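Local coordinates for hypothetical protein (Bacteroides uniformis ATCC 8492, PDB 4QRL) that is of unknown function but folds as a small lipocalin-like beta barrel, a shape that in relatives often encloses small hydrophobic ligands, at residues Y18-D22 against R103-T109; A63-L69 against G88-V94; S98-L102 against I112-F116. All blocks are in the same frame, centred on the assembly; numbering follows the deposited sequence.

Interaction 1. Residues Y18-D22 against R103-T109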
loop_
_atom_site.group_PDB
_atom_site.type_symbol
_atom_site.label_atom_id
_atom_site.label_comp_id
_atom_site.label_asym_id
_atom_site.label_seq_id
_atom_site.Cartn_x
_atom_site.Cartn_y
_atom_site.Cartn_z
ATOM N N TYR A 18 8.441 -6.292 -2.818
ATOM C CA TYR A 18 8.919 -5.741 -1.562
ATOM C C TYR A 18 10.412 -5.847 -1.561
ATOM O O TYR A 18 10.949 -6.894 -1.930
ATOM C CB TYR A 18 8.360 -6.440 -0.314
ATOM C CG TYR A 18 6.939 -6.095 0.050
ATOM C CD1 TYR A 18 6.612 -4.836 0.548
ATOM C CD2 TYR A 18 5.938 -7.058 0.007
ATOM C CE1 TYR A 18 5.310 -4.525 0.926
ATOM C CE2 TYR A 18 4.634 -6.760 0.377
ATOM C CZ TYR A 18 4.322 -5.487 0.821
ATOM O OH TYR A 18 3.041 -5.211 1.212
ATOM N N GLN A 19 11.109 -4.801 -1.103
ATOM C CA GLN A 19 12.559 -4.892 -0.949
ATOM C C GLN A 19 12.806 -4.720 0.518
ATOM O O GLN A 19 12.677 -3.625 1.051
ATOM C CB GLN A 19 13.306 -3.877 -1.803
ATOM C CG GLN A 19 13.136 -4.140 -3.281
ATOM C CD GLN A 19 13.829 -3.092 -4.094
ATOM O OE1 GLN A 19 14.447 -2.158 -3.564
ATOM N NE2 GLN A 19 13.694 -3.198 -5.397
ATOM N N TYR A 20 13.081 -5.821 1.190
ATOM C CA TYR A 20 13.210 -5.788 2.613
ATOM C C TYR A 20 14.512 -5.179 3.083
ATOM O O TYR A 20 15.546 -5.263 2.406
ATOM C CB TYR A 20 13.004 -7.201 3.164
ATOM C CG TYR A 20 11.564 -7.644 3.010
ATOM C CD1 TYR A 20 10.589 -7.239 3.915
ATOM C CD2 TYR A 20 11.183 -8.504 1.981
ATOM C CE1 TYR A 20 9.262 -7.634 3.773
ATOM C CE2 TYR A 20 9.855 -8.906 1.830
ATOM C CZ TYR A 20 8.902 -8.485 2.742
ATOM O OH TYR A 20 7.603 -8.935 2.656
ATOM N N ALA A 21 14.452 -4.564 4.267
ATOM C CA ALA A 21 15.586 -3.897 4.891
ATOM C C ALA A 21 16.796 -4.815 5.032
ATOM O O ALA A 21 17.922 -4.347 4.857
ATOM C CB ALA A 21 15.183 -3.357 6.243
ATOM N N ASP A 22 16.581 -6.132 5.254
ATOM C CA ASP A 22 17.682 -7.097 5.393
ATOM C C ASP A 22 18.299 -7.512 4.049
ATOM O O ASP A 22 19.165 -8.374 4.055
ATOM C CB ASP A 22 17.237 -8.368 6.179
ATOM C CG ASP A 22 16.153 -9.214 5.521
ATOM O OD1 ASP A 22 16.015 -9.151 4.261
ATOM O OD2 ASP A 22 15.473 -9.974 6.248
ATOM N N ARG A 103 7.322 4.311 -5.433
ATOM C CA ARG A 103 8.212 3.625 -4.512
ATOM C C ARG A 103 8.022 4.234 -3.127
ATOM O O ARG A 103 8.275 5.442 -2.925
ATOM C CB ARG A 103 9.668 3.734 -5.011
ATOM C CG ARG A 103 10.666 2.828 -4.318
ATOM C CD ARG A 103 12.061 3.222 -4.758
ATOM N NE ARG A 103 13.086 2.373 -4.170
ATOM C CZ ARG A 103 13.601 1.301 -4.761
ATOM N NH1 ARG A 103 13.182 0.932 -5.967
ATOM N NH2 ARG A 103 14.533 0.584 -4.152
ATOM N N LEU A 104 7.538 3.408 -2.193
ATOM C CA LEU A 104 7.267 3.774 -0.815
ATOM C C LEU A 104 8.288 3.108 0.112
ATOM O O LEU A 104 8.691 1.976 -0.133
ATOM C CB LEU A 104 5.831 3.374 -0.413
ATOM C CG LEU A 104 4.678 4.026 -1.190
ATOM C CD1 LEU A 104 3.332 3.559 -0.650
ATOM C CD2 LEU A 104 4.778 5.565 -1.191
ATOM N N GLU A 105 8.726 3.825 1.144
ATOM C CA GLU A 105 9.700 3.297 2.092
ATOM C C GLU A 105 9.219 3.505 3.509
ATOM O O GLU A 105 8.772 4.585 3.853
ATOM C CB GLU A 105 11.058 3.958 1.853
ATOM C CG GLU A 105 12.206 3.429 2.708
ATOM C CD GLU A 105 12.343 4.099 4.055
ATOM O OE1 GLU A 105 12.085 5.322 4.154
ATOM O OE2 GLU A 105 12.665 3.384 5.025
ATOM N N TYR A 106 9.371 2.468 4.353
ATOM C CA TYR A 106 9.077 2.509 5.774
ATOM C C TYR A 106 10.054 1.584 6.514
ATOM O O TYR A 106 10.066 0.372 6.263
ATOM C CB TYR A 106 7.630 2.129 6.083
ATOM C CG TYR A 106 7.364 2.116 7.579
ATOM C CD1 TYR A 106 7.246 3.301 8.297
ATOM C CD2 TYR A 106 7.293 0.917 8.285
ATOM C CE1 TYR A 106 7.059 3.298 9.676
ATOM C CE2 TYR A 106 7.108 0.901 9.665
ATOM C CZ TYR A 106 6.987 2.095 10.356
ATOM O OH TYR A 106 6.799 2.095 11.718
ATOM N N GLU A 107 10.875 2.177 7.409
ATOM C CA GLU A 107 11.875 1.503 8.243
ATOM C C GLU A 107 12.734 0.544 7.385
ATOM O O GLU A 107 12.832 -0.634 7.696
ATOM C CB GLU A 107 11.191 0.769 9.429
ATOM C CG GLU A 107 10.538 1.728 10.408
ATOM C CD GLU A 107 10.008 1.152 11.705
ATOM O OE1 GLU A 107 9.928 -0.089 11.837
ATOM O OE2 GLU A 107 9.680 1.956 12.603
ATOM N N GLY A 108 13.295 1.064 6.284
ATOM C CA GLY A 108 14.171 0.323 5.370
ATOM C C GLY A 108 13.526 -0.612 4.351
ATOM O O GLY A 108 14.219 -1.093 3.442
ATOM N N THR A 109 12.213 -0.904 4.494
ATOM C CA THR A 109 11.519 -1.770 3.542
ATOM C C THR A 109 10.859 -0.925 2.459
ATOM O O THR A 109 10.130 0.015 2.777
ATOM C CB THR A 109 10.511 -2.667 4.226
ATOM O OG1 THR A 109 11.240 -3.603 5.027
ATOM C CG2 THR A 109 9.616 -3.443 3.208
#

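Interaction 2. Residues A63-L69 against G88-V94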
loop_
_atom_site.group_PDB
_atom_site.type_symbol
_atom_site.label_atom_id
_atom_site.label_comp_id
_atom_site.label_asym_id
_atom_site.label_seq_id
_atom_site.Cartn_x
_atom_site.Cartn_y
_atom_site.Cartn_z
ATOM N N ALA A 63 7.448 14.941 1.140
ATOM C CA ALA A 63 7.662 13.694 0.388
ATOM C C ALA A 63 7.218 12.465 1.223
ATOM O O ALA A 63 7.742 11.352 1.077
ATOM C CB ALA A 63 9.128 13.576 -0.029
ATOM N N GLU A 64 6.235 12.682 2.096
ATOM C CA GLU A 64 5.714 11.630 2.946
ATOM C C GLU A 64 4.212 11.426 2.708
ATOM O O GLU A 64 3.483 12.393 2.418
ATOM C CB GLU A 64 5.986 11.946 4.412
ATOM C CG GLU A 64 7.435 11.758 4.812
ATOM C CD GLU A 64 7.742 11.933 6.288
ATOM O OE1 GLU A 64 6.801 12.185 7.075
ATOM O OE2 GLU A 64 8.928 11.799 6.664
ATOM N N ILE A 65 3.762 10.163 2.826
ATOM C CA ILE A 65 2.344 9.824 2.670
ATOM C C ILE A 65 1.912 9.065 3.906
ATOM O O ILE A 65 2.511 8.048 4.256
ATOM C CB ILE A 65 2.011 9.071 1.352
ATOM C CG1 ILE A 65 0.509 8.750 1.248
ATOM C CG2 ILE A 65 2.885 7.824 1.144
ATOM C CD1 ILE A 65 0.068 8.275 -0.140
ATOM N N SER A 66 0.889 9.565 4.573
ATOM C CA SER A 66 0.362 8.905 5.767
ATOM C C SER A 66 -0.949 8.212 5.405
ATOM O O SER A 66 -1.901 8.870 4.961
ATOM C CB SER A 66 0.148 9.908 6.900
ATOM O OG SER A 66 1.362 10.492 7.330
ATOM N N ILE A 67 -0.987 6.898 5.553
ATOM C CA ILE A 67 -2.185 6.112 5.235
ATOM C C ILE A 67 -2.800 5.649 6.549
ATOM O O ILE A 67 -2.082 5.237 7.476
ATOM C CB ILE A 67 -1.861 4.921 4.284
ATOM C CG1 ILE A 67 -1.117 5.395 3.021
ATOM C CG2 ILE A 67 -3.136 4.125 3.920
ATOM C CD1 ILE A 67 -0.556 4.210 2.081
ATOM N N ILE A 68 -4.120 5.808 6.668
ATOM C CA ILE A 68 -4.819 5.387 7.891
ATOM C C ILE A 68 -6.035 4.562 7.469
ATOM O O ILE A 68 -6.893 5.033 6.710
ATOM C CB ILE A 68 -5.174 6.532 8.877
ATOM C CG1 ILE A 68 -5.989 5.955 10.087
ATOM C CG2 ILE A 68 -5.912 7.681 8.150
ATOM C CD1 ILE A 68 -6.232 6.854 11.255
ATOM N N LEU A 69 -6.070 3.313 7.931
ATOM C CA LEU A 69 -7.161 2.425 7.590
ATOM C C LEU A 69 -8.265 2.530 8.615
ATOM O O LEU A 69 -8.018 2.810 9.801
ATOM C CB LEU A 69 -6.663 0.974 7.500
ATOM C CG LEU A 69 -5.611 0.705 6.408
ATOM C CD1 LEU A 69 -5.117 -0.694 6.484
ATOM C CD2 LEU A 69 -6.157 0.976 5.009
ATOM N N GLY A 88 -3.752 0.871 12.610
ATOM C CA GLY A 88 -4.142 0.991 11.215
ATOM C C GLY A 88 -3.456 2.128 10.497
ATOM O O GLY A 88 -3.955 2.586 9.487
ATOM N N LYS A 89 -2.291 2.569 10.987
ATOM C CA LYS A 89 -1.598 3.731 10.414
ATOM C C LYS A 89 -0.164 3.449 10.019
ATOM O O LYS A 89 0.550 2.758 10.742
ATOM C CB LYS A 89 -1.550 4.888 11.434
ATOM C CG LYS A 89 -2.832 5.277 12.135
ATOM C CD LYS A 89 -2.535 6.445 13.079
ATOM C CE LYS A 89 -3.677 6.760 14.007
ATOM N NZ LYS A 89 -3.395 7.944 14.862
ATOM N N CYS A 90 0.289 4.077 8.931
ATOM C CA CYS A 90 1.686 4.028 8.501
ATOM C C CYS A 90 2.031 5.259 7.664
ATOM O O CYS A 90 1.335 5.568 6.690
ATOM C CB CYS A 90 2.019 2.744 7.744
ATOM S SG CYS A 90 3.784 2.567 7.344
ATOM N N THR A 91 3.152 5.903 8.015
ATOM C CA THR A 91 3.682 7.023 7.261
ATOM C C THR A 91 4.872 6.530 6.458
ATOM O O THR A 91 5.862 6.071 7.010
ATOM C CB THR A 91 4.036 8.209 8.147
ATOM O OG1 THR A 91 2.819 8.673 8.729
ATOM C CG2 THR A 91 4.711 9.355 7.329
ATOM N N PHE A 92 4.766 6.639 5.165
ATOM C CA PHE A 92 5.803 6.210 4.226
ATOM C C PHE A 92 6.544 7.373 3.628
ATOM O O PHE A 92 5.952 8.434 3.422
ATOM C CB PHE A 92 5.146 5.444 3.048
ATOM C CG PHE A 92 4.478 4.136 3.388
ATOM C CD1 PHE A 92 3.152 4.098 3.800
ATOM C CD2 PHE A 92 5.171 2.932 3.276
ATOM C CE1 PHE A 92 2.527 2.876 4.087
ATOM C CE2 PHE A 92 4.540 1.719 3.533
ATOM C CZ PHE A 92 3.234 1.693 3.956
ATOM N N LYS A 93 7.821 7.161 3.287
ATOM C CA LYS A 93 8.592 8.099 2.490
ATOM C C LYS A 93 8.309 7.773 1.034
ATOM O O LYS A 93 8.357 6.605 0.662
ATOM C CB LYS A 93 10.104 8.006 2.793
ATOM C CG LYS A 93 10.945 8.941 1.909
ATOM C CD LYS A 93 12.130 9.554 2.637
ATOM C CE LYS A 93 13.140 10.122 1.676
ATOM N NZ LYS A 93 14.003 9.060 1.100
ATOM N N VAL A 94 7.991 8.783 0.222
ATOM C CA VAL A 94 7.794 8.618 -1.206
ATOM C C VAL A 94 9.170 8.800 -1.847
ATOM O O VAL A 94 9.674 9.931 -2.016
ATOM C CB VAL A 94 6.715 9.556 -1.803
ATOM C CG1 VAL A 94 6.578 9.343 -3.315
ATOM C CG2 VAL A 94 5.375 9.337 -1.113
#

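Interaction 3. Residues S98-L102 against I112-F116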
loop_
_atom_site.group_PDB
_atom_site.type_symbol
_atom_site.label_atom_id
_atom_site.label_comp_id
_atom_site.label_asym_id
_atom_site.label_seq_id
_atom_site.Cartn_x
_atom_site.Cartn_y
_atom_site.Cartn_z
ATOM N N SER A 98 6.099 8.908 -10.289
ATOM C CA SER A 98 5.878 9.377 -11.659
ATOM C C SER A 98 4.514 8.832 -12.029
ATOM O O SER A 98 3.947 8.065 -11.249
ATOM C CB SER A 98 6.993 8.909 -12.600
ATOM O OG SER A 98 6.938 7.513 -12.850
ATOM N N TYR A 99 4.010 9.153 -13.190
ATOM C CA TYR A 99 2.717 8.620 -13.637
ATOM C C TYR A 99 2.688 7.070 -13.694
ATOM O O TYR A 99 1.620 6.485 -13.564
ATOM C CB TYR A 99 2.392 9.176 -15.031
ATOM C CG TYR A 99 0.950 8.966 -15.422
ATOM C CD1 TYR A 99 -0.079 9.605 -14.733
ATOM C CD2 TYR A 99 0.610 8.132 -16.484
ATOM C CE1 TYR A 99 -1.413 9.418 -15.091
ATOM C CE2 TYR A 99 -0.723 7.957 -16.868
ATOM C CZ TYR A 99 -1.732 8.578 -16.146
ATOM O OH TYR A 99 -3.046 8.413 -16.512
ATOM N N SER A 100 3.837 6.404 -13.915
ATOM C CA SER A 100 3.816 4.944 -14.038
ATOM C C SER A 100 4.530 4.199 -12.899
ATOM O O SER A 100 4.354 2.990 -12.775
ATOM C CB SER A 100 4.420 4.546 -15.382
ATOM O OG SER A 100 5.736 5.056 -15.457
ATOM N N SER A 101 5.300 4.908 -12.048
ATOM C CA SER A 101 6.098 4.283 -11.002
ATOM C C SER A 101 5.877 4.921 -9.619
ATOM O O SER A 101 5.804 6.136 -9.504
ATOM C CB SER A 101 7.577 4.374 -11.362
ATOM O OG SER A 101 8.386 3.972 -10.269
ATOM N N LEU A 102 5.812 4.096 -8.586
ATOM C CA LEU A 102 5.644 4.532 -7.198
ATOM C C LEU A 102 6.528 3.666 -6.291
ATOM O O LEU A 102 6.501 2.443 -6.399
ATOM C CB LEU A 102 4.170 4.498 -6.731
ATOM C CG LEU A 102 3.888 4.848 -5.238
ATOM C CD1 LEU A 102 4.266 6.316 -4.901
ATOM C CD2 LEU A 102 2.445 4.619 -4.882
ATOM N N ILE A 112 7.340 -1.496 -3.947
ATOM C CA ILE A 112 7.528 -1.072 -5.349
ATOM C C ILE A 112 6.240 -1.267 -6.141
ATOM O O ILE A 112 5.750 -2.392 -6.209
ATOM C CB ILE A 112 8.679 -1.882 -6.015
ATOM C CG1 ILE A 112 9.961 -2.065 -5.130
ATOM C CG2 ILE A 112 8.924 -1.413 -7.464
ATOM C CD1 ILE A 112 10.666 -0.894 -4.713
ATOM N N PHE A 113 5.732 -0.208 -6.777
ATOM C CA PHE A 113 4.453 -0.285 -7.535
ATOM C C PHE A 113 4.574 0.177 -8.981
ATOM O O PHE A 113 5.400 1.030 -9.297
ATOM C CB PHE A 113 3.353 0.624 -6.904
ATOM C CG PHE A 113 3.076 0.443 -5.438
ATOM C CD1 PHE A 113 3.940 0.979 -4.477
ATOM C CD2 PHE A 113 1.917 -0.184 -5.011
ATOM C CE1 PHE A 113 3.685 0.809 -3.108
ATOM C CE2 PHE A 113 1.650 -0.339 -3.638
ATOM C CZ PHE A 113 2.528 0.175 -2.697
ATOM N N ARG A 114 3.662 -0.338 -9.837
ATOM C CA ARG A 114 3.504 0.139 -11.206
ATOM C C ARG A 114 2.063 0.491 -11.390
ATOM O O ARG A 114 1.197 -0.160 -10.814
ATOM C CB ARG A 114 3.964 -0.880 -12.270
ATOM C CG ARG A 114 3.090 -2.174 -12.357
ATOM C CD ARG A 114 3.504 -3.105 -13.497
ATOM N NE ARG A 114 3.125 -4.496 -13.215
ATOM C CZ ARG A 114 3.790 -5.560 -13.660
ATOM N NH1 ARG A 114 4.858 -5.409 -14.431
ATOM N NH2 ARG A 114 3.392 -6.784 -13.332
ATOM N N LYS A 115 1.796 1.543 -12.177
ATOM C CA LYS A 115 0.440 1.983 -12.412
ATOM C C LYS A 115 -0.344 0.846 -13.091
ATOM O O LYS A 115 0.193 0.151 -13.960
ATOM C CB LYS A 115 0.445 3.257 -13.260
ATOM C CG LYS A 115 -0.879 3.992 -13.294
ATOM C CD LYS A 115 -1.184 4.678 -11.955
ATOM C CE LYS A 115 -1.647 6.080 -12.156
ATOM N NZ LYS A 115 -0.538 7.065 -12.251
ATOM N N PHE A 116 -1.565 0.609 -12.618
ATOM C CA PHE A 116 -2.410 -0.473 -13.121
ATOM C C PHE A 116 -3.691 0.111 -13.740
ATOM O O PHE A 116 -3.631 0.580 -14.898
ATOM C CB PHE A 116 -2.707 -1.475 -11.969
ATOM C CG PHE A 116 -3.180 -2.835 -12.437
ATOM C CD1 PHE A 116 -2.291 -3.744 -13.013
ATOM C CD2 PHE A 116 -4.510 -3.224 -12.274
ATOM C CE1 PHE A 116 -2.718 -5.026 -13.382
ATOM C CE2 PHE A 116 -4.941 -4.499 -12.683
ATOM C CZ PHE A 116 -4.046 -5.374 -13.261
ATOM O OXT PHE A 116 -4.720 0.164 -13.054
HETATM O O HOH W 1 8.370 1.524 -9.135
#

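Interaction 1. Residues Y18-D22 against R103-T109
Thr109 packs against the backbone of Gln19 to Ala21, and the tight part of this contact lies there. Thr109 CA comes 3.3 Å from Gln19 O in a CA-H...O contact, and Ala21 N gives a weak hydrogen bond to Thr109 OG1 at 3.4 Å. Thr109 holds OG1 beside its backbone N (chi1 -68°), where it meets the Ala21 amide, which leaves the methyl CG2 anti to that N, 4.0 Å from Tyr20 CD1; threonine thus offers both a hydroxyl and a methyl. Ala21, itself bordering solvent, rests its CB 3.7 Å from Gly108 C. Gly108 has positive phi in the type I' turn from Tyr106 to Thr109, and a CB on it would collide with the Ala21 methyl; Gly108 N donates to Glu105 OE2 at 2.7 Å.

The Gln19 and Arg103 side is looser, since just the ends of two long chains meet, crossing at about a right angle in one of two Arg103 conformers. Arg103 NE forms a salt bridge with Glu95, and Gln19 NE2 binds Gln17. Strand 109-115, which starts at Thr109, lies between strands 11-19 and 101-106 in the sheet; its backbone pairing with strand 11-19, Lys110 with Gln19, closes the barrel beside this hairpin turn.

Interaction 2. Residues A63-L69 against G88-V94
The Phe92 ring carries Cys90 SG on one face, 3.5 Å above its plane and offset toward the rim, and has Ile65 O near its plane at the edge. Ile67 CD1 approaches the same ring obliquely, 3.9 Å from Phe92 CE1. These residues belong to two adjacent antiparallel strands, 64-69 and 89-97, of the eight-stranded barrel expected of a lipocalin-like protein; the strand segments run 159° apart.

Ile65, Ile67, Cys90 and Phe92 share the buried face, where bulky apolar groups suit the barrel interior; Leu104 and Tyr58 close over Ile65 from other strands, and Trp85 covers Ile67 and Cys90. With CG1 of Ile65 opposite the backbone N (chi1 -180°), CG2 falls between that N and the carbonyl carbon and reaches Phe92 CB and, at 3.7 Å, Val94 CG2. The opposite face is mostly polar and more exposed; on it the Lys89 chain lies alongside Ile68 and partly shields it, and Glu64 brings OE1 to the methyl of Thr91. Hydrogen-bonded pairs Ile65-Phe92 and Ile67-Cys90 join the backbones. At the end of the pair, Gly88 O, on a residue with positive phi, accepts from Leu69 N. Midway, the hydroxyls Ser66 OG and Thr91 OG1 hydrogen-bond at 2.7 Å.

Interaction 3. Residues S98-L102 against I112-F116
Lys115 and Tyr99 carry the polar and electrostatic part of this contact. The lysine chain, bent at chi2, chi3 and chi4, wraps round Tyr99 O: CB lies 3.4 Å from Tyr99 O, CG, CD and CE are also close to it, and NZ is brought back to give that oxygen a hydrogen bond of 2.6 Å, the donor tilted 22° from the carbonyl plane. The same ammonium stands over one face of the Tyr99 ring, 3.9 Å from its centroid and 26° off the normal, a cation-pi contact; Asp8 O is a further acceptor. Tyr99 thus offers the charge both a carbonyl and an electron-rich face. Replacing Lys115 by alanine is likely to leave the carbonyls of Tyr99 and Asp8 without this donor and the Tyr99 ring without the charge over its face.

Backbone hydrogen bonds follow the antiparallel hairpin of strands 101-106 and 109-115. Lys115 N binds Ser100 O at 3.0 Å from above the carbonyl plane, whereas Phe113 N meets Leu102 O at 2.8 Å nearly along the carbonyl axis. A water donates to both Ser101 OG and Phe113 O, bridging the strands; Ser101 OG is also hydrogen-bonded to Asp96. Within the turn, Ser98 OG accepts from Ser101 N, an ST motif.

Apolar packing lies on the face opposite Ser101 and Arg114. Leu102 and Phe113 run side by side, Leu102 CD2 over one face of the Phe113 ring and Leu102 O at its edge in plane; Trp13, Leu15 and Tyr33 pack around them.

The chemistry is therefore divided: hydrocarbon faces the interior, while carbonyl dipoles and a pi face probably stabilise the lysine charge at the hairpin's open end.

In the fold
All three contacts belong to one closed antiparallel sheet. Strand 101-106 serves interactions 1 and 3, whose centres are about 16 Å apart: Leu104 CD1 lies 3.7 Å from Phe113 CE1. Interaction 2 borders interaction 1 through strand 89-97, where Glu105 O and Lys93 N, 2.8 Å apart, probably form a hydrogen bond, and Leu104 CD2 packs 3.8 Å from Ile65 CG2. Leu104 thereby links the buried faces of interactions 2 and 3, which themselves touch where Val94 CG1 approaches Leu102 CD1 at 4.1 Å. A 1,2-ethanediol, probably from the crystallisation liquor, lies about 4 Å from the Val94 side chain; no active site is known.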